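Local coordinates for protein homoserine dehydrogenase (Staphylococcus aureus M1064, PDB 4PG7) that catalyses the NAD(P)-dependent interconversion of L-homoserine and L-aspartate semialdehyde in the aspartic acid pathway, at residues L127-L132 / K225-S230; M175-G180 / K267-G272; E218-A223 / V243-I248. All blocks are in the same frame, centred on the assembly; numbering follows the deposited sequence.

Interaction 1 (L127-L132 / K225-S230); sequences LLAVHL and KVVITS
In the helical turn whose Val227 and Ile228 press on Ala129 and Leu132, the carbonyl oxygen Lys225 O is gripped twice by Thr229, once by the backbone N and once by the hydroxyl OG1, with OG1 2.7 Å from Lys225 O. The two donors reach the oxygen from opposite faces of its carbonyl plane. One residue on, Ser230 N and OG hold Val226 O in the same fashion, OG lying 2.8 Å from Val226 O. Both hydroxyls are thus spent on their own helix, and hydrocarbon makes the interface. Ile228 makes several of these contacts: with CG1 beside the backbone N (chi1 -63°) and the next torsion at -60°, CD1 is carried against the start of helix 129-141. There Ile228 CD1 meets Leu127 O at 3.5 Å and Leu132 CD1 at 3.7 Å, the side chains of Leu132 and Ile228 crossing at about a right angle. Beside it Ala129 CB sits against Val227 CG1 at 3.6 Å. Leu128 lies more loosely, its CD2 4.3 Å from Val227 CB. The helix start itself is fastened by His131, whose ND1 accepts from the N-H of the N-cap residue Leu128 (N to ND1 3.2 Å) in the plane of the ring. The contact joins the NAD-binding part of the enzyme to helix 220-234, whose Tyr231 extends the packing onto Ala129 and Leu132. Val226, Thr229 and Ser230 of that helix rest on Phe174 of strand 171-177, and Val226 and Ser230 also touch strand 278-289.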
ATOM      1  N   LEU A 127     -19.403   6.790 -11.606  1.00 41.46           N
ATOM      2  CA  LEU A 127     -18.877   6.067 -12.777  1.00 42.69           C
ATOM      3  C   LEU A 127     -18.499   4.631 -12.408  1.00 41.48           C
ATOM      4  O   LEU A 127     -17.867   4.384 -11.382  1.00 39.34           O
ATOM      5  CB  LEU A 127     -17.624   6.741 -13.339  1.00 44.06           C
ATOM      6  CG  LEU A 127     -17.689   7.874 -14.380  1.00 46.79           C
ATOM      7  CD1 LEU A 127     -19.092   8.317 -14.795  1.00 46.45           C
ATOM      8  CD2 LEU A 127     -16.715   8.977 -14.047  1.00 45.52           C
ATOM      9  N   LEU A 128     -18.869   3.702 -13.277  1.00 40.65           N
ATOM     10  CA  LEU A 128     -18.558   2.296 -13.106  1.00 40.85           C
ATOM     11  C   LEU A 128     -17.661   1.888 -14.269  1.00 41.29           C
ATOM     12  O   LEU A 128     -17.274   2.740 -15.092  1.00 39.65           O
ATOM     13  CB  LEU A 128     -19.850   1.478 -13.033  1.00 42.11           C
ATOM     14  CG  LEU A 128     -20.651   1.743 -11.750  1.00 43.78           C
ATOM     15  CD1 LEU A 128     -22.078   1.215 -11.836  1.00 46.23           C
ATOM     16  CD2 LEU A 128     -19.960   1.156 -10.536  1.00 44.08           C
ATOM     17  N   ALA A 129     -17.318   0.604 -14.338  1.00 38.41           N
ATOM     18  CA  ALA A 129     -16.334   0.134 -15.288  1.00 39.88           C
ATOM     19  C   ALA A 129     -16.794   0.345 -16.732  1.00 41.40           C
ATOM     20  O   ALA A 129     -15.995   0.741 -17.574  1.00 41.93           O
ATOM     21  CB  ALA A 129     -16.013  -1.330 -15.054  1.00 39.93           C
ATOM     22  N   VAL A 130     -18.069   0.068 -16.996  1.00 40.99           N
ATOM     23  CA  VAL A 130     -18.652   0.255 -18.330  1.00 43.70           C
ATOM     24  C   VAL A 130     -18.377   1.681 -18.817  1.00 43.61           C
ATOM     25  O   VAL A 130     -17.938   1.899 -19.955  1.00 43.69           O
ATOM     26  CB  VAL A 130     -20.178  -0.020 -18.329  1.00 45.66           C
ATOM     27  CG1 VAL A 130     -20.822   0.410 -19.649  1.00 49.01           C
ATOM     28  CG2 VAL A 130     -20.452  -1.504 -18.115  1.00 48.40           C
ATOM     29  N   HIS A 131     -18.578   2.631 -17.915  1.00 41.33           N
ATOM     30  CA  HIS A 131     -18.422   4.032 -18.229  1.00 42.73           C
ATOM     31  C   HIS A 131     -16.963   4.414 -18.461  1.00 42.66           C
ATOM     32  O   HIS A 131     -16.651   5.114 -19.431  1.00 41.97           O
ATOM     33  CB  HIS A 131     -19.080   4.867 -17.119  1.00 42.43           C
ATOM     34  CG  HIS A 131     -20.508   4.482 -16.878  1.00 44.21           C
ATOM     35  ND1 HIS A 131     -20.948   3.912 -15.702  1.00 44.43           N
ATOM     36  CD2 HIS A 131     -21.577   4.497 -17.706  1.00 44.47           C
ATOM     37  CE1 HIS A 131     -22.237   3.640 -15.793  1.00 44.40           C
ATOM     38  NE2 HIS A 131     -22.640   3.978 -17.005  1.00 46.78           N
ATOM     39  N   LEU A 132     -16.077   3.977 -17.573  1.00 40.57           N
ATOM     40  CA  LEU A 132     -14.660   4.309 -17.683  1.00 42.20           C
ATOM     41  C   LEU A 132     -14.048   3.731 -18.953  1.00 44.26           C
ATOM     42  O   LEU A 132     -13.177   4.352 -19.567  1.00 45.62           O
ATOM     43  CB  LEU A 132     -13.875   3.807 -16.474  1.00 41.51           C
ATOM     44  CG  LEU A 132     -14.232   4.439 -15.126  1.00 42.49           C
ATOM     45  CD1 LEU A 132     -13.508   3.702 -14.000  1.00 41.84           C
ATOM     46  CD2 LEU A 132     -13.917   5.935 -15.103  1.00 43.23           C
ATOM     47  N   LYS A 225     -17.059  -0.291  -5.660  1.00 30.67           N
ATOM     48  CA  LYS A 225     -15.601  -0.301  -5.611  1.00 31.13           C
ATOM     49  C   LYS A 225     -15.000  -1.608  -6.090  1.00 30.15           C
ATOM     50  O   LYS A 225     -13.890  -1.615  -6.630  1.00 30.95           O
ATOM     51  CB  LYS A 225     -15.097   0.061  -4.210  1.00 32.81           C
ATOM     52  CG  LYS A 225     -15.304   1.546  -3.908  1.00 33.52           C
ATOM     53  CD  LYS A 225     -15.101   1.856  -2.441  1.00 34.01           C
ATOM     54  CE  LYS A 225     -15.390   3.332  -2.130  1.00 34.32           C
ATOM     55  NZ  LYS A 225     -15.725   3.463  -0.687  1.00 36.97           N
ATOM     56  N   VAL A 226     -15.714  -2.714  -5.893  1.00 28.52           N
ATOM     57  CA  VAL A 226     -15.304  -3.993  -6.453  1.00 27.64           C
ATOM     58  C   VAL A 226     -15.362  -3.991  -7.982  1.00 28.40           C
ATOM     59  O   VAL A 226     -14.475  -4.543  -8.631  1.00 29.31           O
ATOM     60  CB  VAL A 226     -16.174  -5.138  -5.912  1.00 27.89           C
ATOM     61  CG1 VAL A 226     -15.976  -6.406  -6.728  1.00 28.21           C
ATOM     62  CG2 VAL A 226     -15.827  -5.384  -4.457  1.00 27.48           C
ATOM     63  N   VAL A 227     -16.405  -3.401  -8.561  1.00 29.59           N
ATOM     64  CA  VAL A 227     -16.455  -3.223 -10.020  1.00 31.97           C
ATOM     65  C   VAL A 227     -15.235  -2.435 -10.501  1.00 32.14           C
ATOM     66  O   VAL A 227     -14.544  -2.834 -11.435  1.00 33.21           O
ATOM     67  CB  VAL A 227     -17.725  -2.495 -10.481  1.00 32.94           C
ATOM     68  CG1 VAL A 227     -17.659  -2.212 -11.980  1.00 34.92           C
ATOM     69  CG2 VAL A 227     -18.968  -3.305 -10.163  1.00 33.94           C
ATOM     70  N   ILE A 228     -14.962  -1.320  -9.845  1.00 32.49           N
ATOM     71  CA  ILE A 228     -13.840  -0.469 -10.221  1.00 34.28           C
ATOM     72  C   ILE A 228     -12.506  -1.180 -10.019  1.00 34.95           C
ATOM     73  O   ILE A 228     -11.648  -1.168 -10.901  1.00 35.63           O
ATOM     74  CB  ILE A 228     -13.829   0.853  -9.423  1.00 35.19           C
ATOM     75  CG1 ILE A 228     -15.080   1.703  -9.707  1.00 36.67           C
ATOM     76  CG2 ILE A 228     -12.585   1.672  -9.745  1.00 37.45           C
ATOM     77  CD1 ILE A 228     -15.245   2.106 -11.160  1.00 38.10           C
ATOM     78  N   THR A 229     -12.319  -1.780  -8.851  1.00 34.13           N
ATOM     79  CA  THR A 229     -11.091  -2.484  -8.556  1.00 33.69           C
ATOM     80  C   THR A 229     -10.837  -3.644  -9.549  1.00 36.20           C
ATOM     81  O   THR A 229      -9.687  -3.883  -9.938  1.00 35.13           O
ATOM     82  CB  THR A 229     -11.065  -2.957  -7.104  1.00 34.04           C
ATOM     83  OG1 THR A 229     -11.231  -1.818  -6.251  1.00 32.91           O
ATOM     84  CG2 THR A 229      -9.754  -3.642  -6.766  1.00 33.46           C
ATOM     85  N   SER A 230     -11.899  -4.319  -9.974  1.00 36.73           N
ATOM     86  CA  SER A 230     -11.794  -5.394 -10.963  1.00 38.12           C
ATOM     87  C   SER A 230     -11.351  -4.858 -12.323  1.00 41.06           C
ATOM     88  O   SER A 230     -10.555  -5.488 -13.033  1.00 38.73           O
ATOM     89  CB  SER A 230     -13.139  -6.110 -11.129  1.00 36.60           C
ATOM     90  OG  SER A 230     -13.522  -6.777  -9.939  1.00 34.60           O
TER

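Interaction 2 (M175-G180 / K267-G272); sequences MGILNG and KLIGKG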
ATOM      1  N   MET A 175      -8.854  -8.899  -2.267  1.00 28.35           N
ATOM      2  CA  MET A 175      -9.846  -8.836  -1.202  1.00 28.12           C
ATOM      3  C   MET A 175      -9.681  -7.497  -0.522  1.00 27.51           C
ATOM      4  O   MET A 175      -8.556  -7.101  -0.206  1.00 26.62           O
ATOM      5  CB  MET A 175      -9.605  -9.921  -0.157  1.00 28.65           C
ATOM      6  CG  MET A 175      -9.757 -11.322  -0.665  1.00 31.28           C
ATOM      7  SD  MET A 175      -9.649 -12.471   0.701  1.00 34.60           S
ATOM      8  CE  MET A 175      -7.927 -12.417   1.117  1.00 35.09           C
ATOM      9  N   GLY A 176     -10.787  -6.823  -0.253  1.00 26.37           N
ATOM     10  CA  GLY A 176     -10.705  -5.527   0.329  1.00 25.80           C
ATOM     11  C   GLY A 176     -11.749  -5.200   1.348  1.00 26.50           C
ATOM     12  O   GLY A 176     -12.874  -5.724   1.308  1.00 27.28           O
ATOM     13  N   ILE A 177     -11.360  -4.327   2.275  1.00 25.43           N
ATOM     14  CA  ILE A 177     -12.292  -3.656   3.158  1.00 25.23           C
ATOM     15  C   ILE A 177     -12.491  -2.300   2.507  1.00 26.38           C
ATOM     16  O   ILE A 177     -11.552  -1.518   2.463  1.00 25.32           O
ATOM     17  CB  ILE A 177     -11.735  -3.569   4.583  1.00 25.40           C
ATOM     18  CG1 ILE A 177     -11.647  -4.987   5.160  1.00 24.63           C
ATOM     19  CG2 ILE A 177     -12.586  -2.638   5.438  1.00 24.89           C
ATOM     20  CD1 ILE A 177     -10.807  -5.138   6.416  1.00 25.12           C
ATOM     21  N   LEU A 178     -13.682  -2.083   1.924  1.00 26.52           N
ATOM     22  CA  LEU A 178     -13.886  -1.029   0.952  1.00 29.71           C
ATOM     23  C   LEU A 178     -14.937  -0.018   1.343  1.00 30.95           C
ATOM     24  O   LEU A 178     -15.245   0.887   0.563  1.00 35.75           O
ATOM     25  CB  LEU A 178     -14.244  -1.601  -0.417  1.00 29.77           C
ATOM     26  CG  LEU A 178     -13.195  -2.549  -0.999  1.00 32.02           C
ATOM     27  CD1 LEU A 178     -13.687  -3.113  -2.321  1.00 33.58           C
ATOM     28  CD2 LEU A 178     -11.875  -1.829  -1.203  1.00 33.56           C
ATOM     29  N   ASN A 179     -15.458  -0.135   2.551  1.00 29.47           N
ATOM     30  CA  ASN A 179     -16.446   0.810   3.010  1.00 29.09           C
ATOM     31  C   ASN A 179     -16.130   1.101   4.470  1.00 26.49           C
ATOM     32  O   ASN A 179     -16.212   0.219   5.314  1.00 26.34           O
ATOM     33  CB  ASN A 179     -17.851   0.213   2.818  1.00 28.68           C
ATOM     34  CG  ASN A 179     -18.941   1.143   3.306  1.00 29.08           C
ATOM     35  OD1 ASN A 179     -19.558   0.914   4.343  1.00 28.18           O
ATOM     36  ND2 ASN A 179     -19.146   2.226   2.573  1.00 28.16           N
ATOM     37  N   GLY A 180     -15.758   2.339   4.757  1.00 26.43           N
ATOM     38  CA  GLY A 180     -15.362   2.761   6.110  1.00 26.13           C
ATOM     39  C   GLY A 180     -16.464   2.593   7.144  1.00 26.10           C
ATOM     40  O   GLY A 180     -16.219   2.152   8.264  1.00 25.09           O
ATOM     41  N   LYS A 267     -15.406  -9.327   8.732  1.00 21.46           N
ATOM     42  CA  LYS A 267     -15.270  -8.081   7.971  1.00 22.67           C
ATOM     43  C   LYS A 267     -16.226  -8.154   6.804  1.00 22.98           C
ATOM     44  O   LYS A 267     -16.562  -9.254   6.337  1.00 23.42           O
ATOM     45  CB  LYS A 267     -13.831  -7.899   7.420  1.00 22.22           C
ATOM     46  CG  LYS A 267     -12.721  -8.015   8.469  1.00 22.84           C
ATOM     47  CD  LYS A 267     -12.654  -6.789   9.355  1.00 23.03           C
ATOM     48  CE  LYS A 267     -11.530  -6.912  10.362  1.00 25.55           C
ATOM     49  NZ  LYS A 267     -11.443  -5.695  11.198  1.00 27.40           N
ATOM     50  N   LEU A 268     -16.648  -6.993   6.311  1.00 23.45           N
ATOM     51  CA  LEU A 268     -17.327  -6.927   5.029  1.00 24.12           C
ATOM     52  C   LEU A 268     -16.237  -6.869   3.974  1.00 24.47           C
ATOM     53  O   LEU A 268     -15.502  -5.866   3.888  1.00 25.91           O
ATOM     54  CB  LEU A 268     -18.239  -5.723   4.921  1.00 24.19           C
ATOM     55  CG  LEU A 268     -19.060  -5.653   3.613  1.00 24.63           C
ATOM     56  CD1 LEU A 268     -20.148  -6.710   3.613  1.00 25.59           C
ATOM     57  CD2 LEU A 268     -19.675  -4.282   3.416  1.00 24.80           C
ATOM     58  N   ILE A 269     -16.126  -7.933   3.188  1.00 23.66           N
ATOM     59  CA  ILE A 269     -15.061  -8.086   2.196  1.00 24.96           C
ATOM     60  C   ILE A 269     -15.610  -7.998   0.773  1.00 25.50           C
ATOM     61  O   ILE A 269     -16.591  -8.664   0.435  1.00 25.73           O
ATOM     62  CB  ILE A 269     -14.366  -9.429   2.361  1.00 26.04           C
ATOM     63  CG1 ILE A 269     -13.670  -9.521   3.741  1.00 25.33           C
ATOM     64  CG2 ILE A 269     -13.348  -9.704   1.240  1.00 27.50           C
ATOM     65  CD1 ILE A 269     -12.534  -8.571   3.928  1.00 25.74           C
ATOM     66  N   GLY A 270     -14.987  -7.144  -0.035  1.00 24.88           N
ATOM     67  CA  GLY A 270     -15.244  -7.077  -1.456  1.00 24.78           C
ATOM     68  C   GLY A 270     -14.113  -7.819  -2.119  1.00 26.68           C
ATOM     69  O   GLY A 270     -12.923  -7.584  -1.833  1.00 26.50           O
ATOM     70  N   LYS A 271     -14.475  -8.762  -2.973  1.00 27.44           N
ATOM     71  CA  LYS A 271     -13.525  -9.740  -3.488  1.00 28.52           C
ATOM     72  C   LYS A 271     -13.703  -9.848  -4.984  1.00 29.70           C
ATOM     73  O   LYS A 271     -14.836  -9.872  -5.474  1.00 30.45           O
ATOM     74  CB  LYS A 271     -13.848 -11.071  -2.838  1.00 29.54           C
ATOM     75  CG  LYS A 271     -12.857 -12.157  -3.045  1.00 32.43           C
ATOM     76  CD  LYS A 271     -12.967 -13.206  -1.932  1.00 34.44           C
ATOM     77  CE  LYS A 271     -14.231 -14.046  -1.996  1.00 34.61           C
ATOM     78  NZ  LYS A 271     -14.341 -14.913  -0.765  1.00 35.75           N
ATOM     79  N   GLY A 272     -12.591  -9.936  -5.699  1.00 29.67           N
ATOM     80  CA  GLY A 272     -12.611 -10.281  -7.107  1.00 32.15           C
ATOM     81  C   GLY A 272     -11.593 -11.364  -7.389  1.00 33.89           C
ATOM     82  O   GLY A 272     -10.410 -11.210  -7.056  1.00 34.13           O
TER
HETATM   83  O   HOH W   1     -16.002  -3.651   2.339  1.00 24.25           O
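Met175 lies side by side with Lys271, both chains pointing the same way, and its CG is 3.9 Å from Lys271 CD. The two form a non-hydrogen-bonded antiparallel pair. The next pair, Gly176 with Gly270, is the hydrogen-bonded one: Gly176 N gives to Gly270 O at 2.8 Å and Gly270 N to Gly176 O at 2.9 Å. Without side chains on these two residues, Leu178 can fold across the strands, bringing CD1 to 4.3 Å from Gly270 CA. Ile177 crosses two neighbours at a slant. Its CG1, set beside the backbone N (chi1 -67°), meets Ile269 CD1 at 3.9 Å, while its CD1 rests 3.8 Å from Lys267 CD. Beyond the glycines the strands part, and a water takes over the pairing, accepting from Leu178 N and donating to Leu268 O. The charged ends lead elsewhere, Lys271 NZ to Glu444 and Lys267 NZ to Val297 O and Glu298. Both segments belong to the large mixed sheet: strand 264-275 is flanked by 278-289 and strand 171-177 by 302-308, while Ile177, Lys267 and Leu268 also touch helix 180-192.

Interaction 3 (E218-A223 / V243-I248); sequences EGVDAA and VKRRGI. With LYS (lysine), chain K.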
ATOM      1  N   GLU A 218     -25.708  -1.971   3.332  1.00 31.36           N
ATOM      2  CA  GLU A 218     -26.123  -3.050   2.417  1.00 34.13           C
ATOM      3  C   GLU A 218     -25.033  -3.436   1.422  1.00 32.27           C
ATOM      4  O   GLU A 218     -25.246  -4.270   0.523  1.00 32.42           O
ATOM      5  CB  GLU A 218     -27.425  -2.664   1.694  1.00 35.94           C
ATOM      6  CG  GLU A 218     -28.586  -2.445   2.643  1.00 38.99           C
ATOM      7  CD  GLU A 218     -28.848  -3.638   3.517  1.00 43.33           C
ATOM      8  OE1 GLU A 218     -28.726  -4.793   3.042  1.00 47.66           O
ATOM      9  OE2 GLU A 218     -29.184  -3.423   4.684  1.00 49.14           O
ATOM     10  N   GLY A 219     -23.865  -2.806   1.546  1.00 30.96           N
ATOM     11  CA  GLY A 219     -22.716  -3.187   0.740  1.00 29.41           C
ATOM     12  C   GLY A 219     -22.708  -2.670  -0.693  1.00 30.68           C
ATOM     13  O   GLY A 219     -21.898  -3.131  -1.524  1.00 30.34           O
ATOM     14  N   VAL A 220     -23.577  -1.715  -0.997  1.00 31.68           N
ATOM     15  CA  VAL A 220     -23.679  -1.189  -2.372  1.00 33.78           C
ATOM     16  C   VAL A 220     -22.417  -0.401  -2.735  1.00 32.36           C
ATOM     17  O   VAL A 220     -21.821  -0.620  -3.801  1.00 32.27           O
ATOM     18  CB  VAL A 220     -24.947  -0.309  -2.580  1.00 34.92           C
ATOM     19  CG1 VAL A 220     -25.021   0.195  -4.014  1.00 35.72           C
ATOM     20  CG2 VAL A 220     -26.194  -1.094  -2.224  1.00 36.13           C
ATOM     21  N   ASP A 221     -22.008   0.497  -1.852  1.00 33.03           N
ATOM     22  CA  ASP A 221     -20.766   1.271  -2.041  1.00 34.92           C
ATOM     23  C   ASP A 221     -19.579   0.361  -2.274  1.00 34.86           C
ATOM     24  O   ASP A 221     -18.780   0.585  -3.192  1.00 34.81           O
ATOM     25  CB  ASP A 221     -20.478   2.162  -0.823  1.00 36.73           C
ATOM     26  CG  ASP A 221     -19.165   2.905  -0.949  1.00 39.54           C
ATOM     27  OD1 ASP A 221     -19.017   3.605  -1.971  1.00 39.64           O
ATOM     28  OD2 ASP A 221     -18.284   2.799  -0.037  1.00 41.47           O
ATOM     29  N   ALA A 222     -19.460  -0.672  -1.436  1.00 32.89           N
ATOM     30  CA  ALA A 222     -18.389  -1.635  -1.568  1.00 31.07           C
ATOM     31  C   ALA A 222     -18.467  -2.385  -2.907  1.00 29.57           C
ATOM     32  O   ALA A 222     -17.439  -2.628  -3.537  1.00 27.71           O
ATOM     33  CB  ALA A 222     -18.419  -2.611  -0.411  1.00 31.77           C
ATOM     34  N   ALA A 223     -19.674  -2.732  -3.350  1.00 28.75           N
ATOM     35  CA  ALA A 223     -19.838  -3.419  -4.638  1.00 30.49           C
ATOM     36  C   ALA A 223     -19.411  -2.542  -5.818  1.00 30.22           C
ATOM     37  O   ALA A 223     -18.755  -3.017  -6.750  1.00 29.64           O
ATOM     38  CB  ALA A 223     -21.269  -3.897  -4.822  1.00 31.03           C
ATOM     39  N   VAL A 243     -22.040  -8.345  -9.254  1.00 35.55           N
ATOM     40  CA  VAL A 243     -21.402  -8.503  -7.948  1.00 34.20           C
ATOM     41  C   VAL A 243     -22.401  -9.107  -6.969  1.00 34.25           C
ATOM     42  O   VAL A 243     -23.348  -8.460  -6.576  1.00 35.04           O
ATOM     43  CB  VAL A 243     -20.879  -7.175  -7.376  1.00 34.15           C
ATOM     44  CG1 VAL A 243     -20.186  -7.397  -6.028  1.00 32.82           C
ATOM     45  CG2 VAL A 243     -19.917  -6.519  -8.351  1.00 34.70           C
ATOM     46  N   LYS A 244     -22.176 -10.346  -6.564  1.00 33.51           N
ATOM     47  CA  LYS A 244     -23.029 -10.970  -5.561  1.00 35.97           C
ATOM     48  C   LYS A 244     -22.831 -10.221  -4.262  1.00 35.00           C
ATOM     49  O   LYS A 244     -21.711 -10.146  -3.767  1.00 33.37           O
ATOM     50  CB  LYS A 244     -22.672 -12.455  -5.401  1.00 39.30           C
ATOM     51  CG  LYS A 244     -22.960 -13.279  -6.655  1.00 43.31           C
ATOM     52  CD  LYS A 244     -22.564 -14.739  -6.468  1.00 49.98           C
ATOM     53  CE  LYS A 244     -23.041 -15.618  -7.619  1.00 54.37           C
ATOM     54  NZ  LYS A 244     -22.433 -15.225  -8.925  1.00 57.06           N
ATOM     55  N   ARG A 245     -23.914  -9.685  -3.706  1.00 33.15           N
ATOM     56  CA  ARG A 245     -23.805  -8.734  -2.606  1.00 34.97           C
ATOM     57  C   ARG A 245     -24.696  -9.065  -1.420  1.00 33.22           C
ATOM     58  O   ARG A 245     -25.854  -9.414  -1.591  1.00 32.93           O
ATOM     59  CB  ARG A 245     -24.177  -7.362  -3.123  1.00 35.20           C
ATOM     60  CG  ARG A 245     -24.138  -6.262  -2.084  1.00 36.46           C
ATOM     61  CD  ARG A 245     -24.521  -4.936  -2.709  1.00 37.20           C
ATOM     62  NE  ARG A 245     -25.801  -5.024  -3.404  1.00 39.54           N
ATOM     63  CZ  ARG A 245     -26.997  -5.030  -2.825  1.00 41.05           C
ATOM     64  NH1 ARG A 245     -27.135  -4.954  -1.514  1.00 42.51           N
ATOM     65  NH2 ARG A 245     -28.080  -5.114  -3.577  1.00 45.11           N
ATOM     66  N   ARG A 246     -24.119  -8.978  -0.227  1.00 31.32           N
ATOM     67  CA  ARG A 246     -24.854  -9.034   1.028  1.00 29.31           C
ATOM     68  C   ARG A 246     -24.194  -8.043   1.983  1.00 27.75           C
ATOM     69  O   ARG A 246     -22.964  -7.979   2.071  1.00 27.18           O
ATOM     70  CB  ARG A 246     -24.817 -10.450   1.621  1.00 29.45           C
ATOM     71  CG  ARG A 246     -25.284 -10.532   3.079  1.00 29.90           C
ATOM     72  CD  ARG A 246     -24.983 -11.885   3.713  1.00 30.10           C
ATOM     73  NE  ARG A 246     -25.847 -12.937   3.205  1.00 31.41           N
ATOM     74  CZ  ARG A 246     -25.608 -14.248   3.278  1.00 31.96           C
ATOM     75  NH1 ARG A 246     -24.493 -14.737   3.817  1.00 29.96           N
ATOM     76  NH2 ARG A 246     -26.498 -15.087   2.764  1.00 34.57           N
ATOM     77  N   GLY A 247     -25.002  -7.293   2.716  1.00 27.46           N
ATOM     78  CA  GLY A 247     -24.512  -6.280   3.636  1.00 28.04           C
ATOM     79  C   GLY A 247     -24.247  -6.852   5.003  1.00 28.02           C
ATOM     80  O   GLY A 247     -24.202  -8.065   5.157  1.00 27.18           O
ATOM     81  N   ILE A 248     -24.116  -5.962   5.988  1.00 29.58           N
ATOM     82  CA  ILE A 248     -23.785  -6.346   7.356  1.00 29.57           C
ATOM     83  C   ILE A 248     -24.959  -6.301   8.320  1.00 29.29           C
ATOM     84  O   ILE A 248     -24.797  -6.635   9.490  1.00 28.75           O
ATOM     85  CB  ILE A 248     -22.635  -5.479   7.953  1.00 29.48           C
ATOM     86  CG1 ILE A 248     -23.001  -3.998   8.010  1.00 28.72           C
ATOM     87  CG2 ILE A 248     -21.347  -5.670   7.163  1.00 28.61           C
ATOM     88  CD1 ILE A 248     -22.185  -3.241   9.036  1.00 28.89           C
TER
HETATM   89  N   LYS K 509     -30.175 -12.706  12.828  1.00 56.65           N
HETATM   90  CA  LYS K 509     -30.421 -12.918  11.362  1.00 59.62           C
HETATM   91  C   LYS K 509     -30.788 -14.362  11.031  1.00 60.06           C
HETATM   92  O   LYS K 509     -30.534 -14.841   9.909  1.00 53.74           O
HETATM   93  CB  LYS K 509     -29.190 -12.507  10.551  1.00 54.84           C
HETATM   94  CG  LYS K 509     -29.454 -12.350   9.068  1.00 58.66           C
HETATM   95  CD  LYS K 509     -28.461 -13.122   8.214  1.00 55.09           C
HETATM   96  CE  LYS K 509     -28.869 -13.037   6.761  1.00 54.44           C
HETATM   97  NZ  LYS K 509     -27.956 -13.777   5.849  1.00 55.14           N
HETATM   98  OXT LYS K 509     -31.363 -15.062  11.878  1.00 63.48           O
HETATM   99  O   HOH W   2     -27.844  -7.344   2.247  1.00 40.89           O
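Arg245, on the short strand 244-245 that runs parallel to strand 278-289 in the mixed sheet, reaches the turn leading into helix 220-234 and bonds to one of its backbone carbonyls. Its NH1 gives a hydrogen bond to Glu218 O at 2.9 Å, nearly straight at 157°. The oxygen lies near the guanidinium plane at its edge, although the donor is tilted from the carbonyl plane. Val220 CG2 stands over one face of the same group. The chain is extended as far as CD, and the bend at chi3 (53°) then swings the guanidinium round toward Glu218 O; Arg245 CD sits 3.4 Å from Gly219 O. Ala223 CB packs on Val243 CG1 at 3.9 Å. Glycines set the backbones close: Gly219, the N-cap residue, adopts a positive phi of 79°, and Gly247 CA comes within 3.6 Å of Glu218 C. A water joins the two segments beside them, donating to Glu218 OE1 and accepting from Gly247 N. Further out, Val283 of strand 278-289 backs Ala223 and Val243, and the backbone of Lys244 and Arg246 bonds to that strand. The side chain of Arg246 leaves its backbone away from residues 218-223, and its guanidinium lines the pocket of the bound lysine with Gly250, Thr252, Asp438 and Lys439. Arg246 NH1 bonds to Val440 O, and the ligand NZ lies over one guanidinium face, 3.5 Å from Arg246 NE.

Overall arrangement
Helix 220-234 connects the three contacts: its first turn serves interaction 3, the next turns serve interaction 1, while Val226 packs on Gly270 and Leu178 of interaction 2 and Lys225 NZ makes a probable hydrogen bond to Leu178 O. The centres of interactions 2 and 3 are about 9 Å apart; both use the mixed sheet, and Asn179 ND2 probably hydrogen-bonds to Asp221 OD2. The centre of interaction 1 lies about 15 Å and 14 Å from theirs. Along the chain, both segments of interaction 3 fall between those of interaction 2, whereas interaction 1 alternates with each. The helix thus links the NAD-binding part to the sheet, and interaction 3 continues to the lysine pocket.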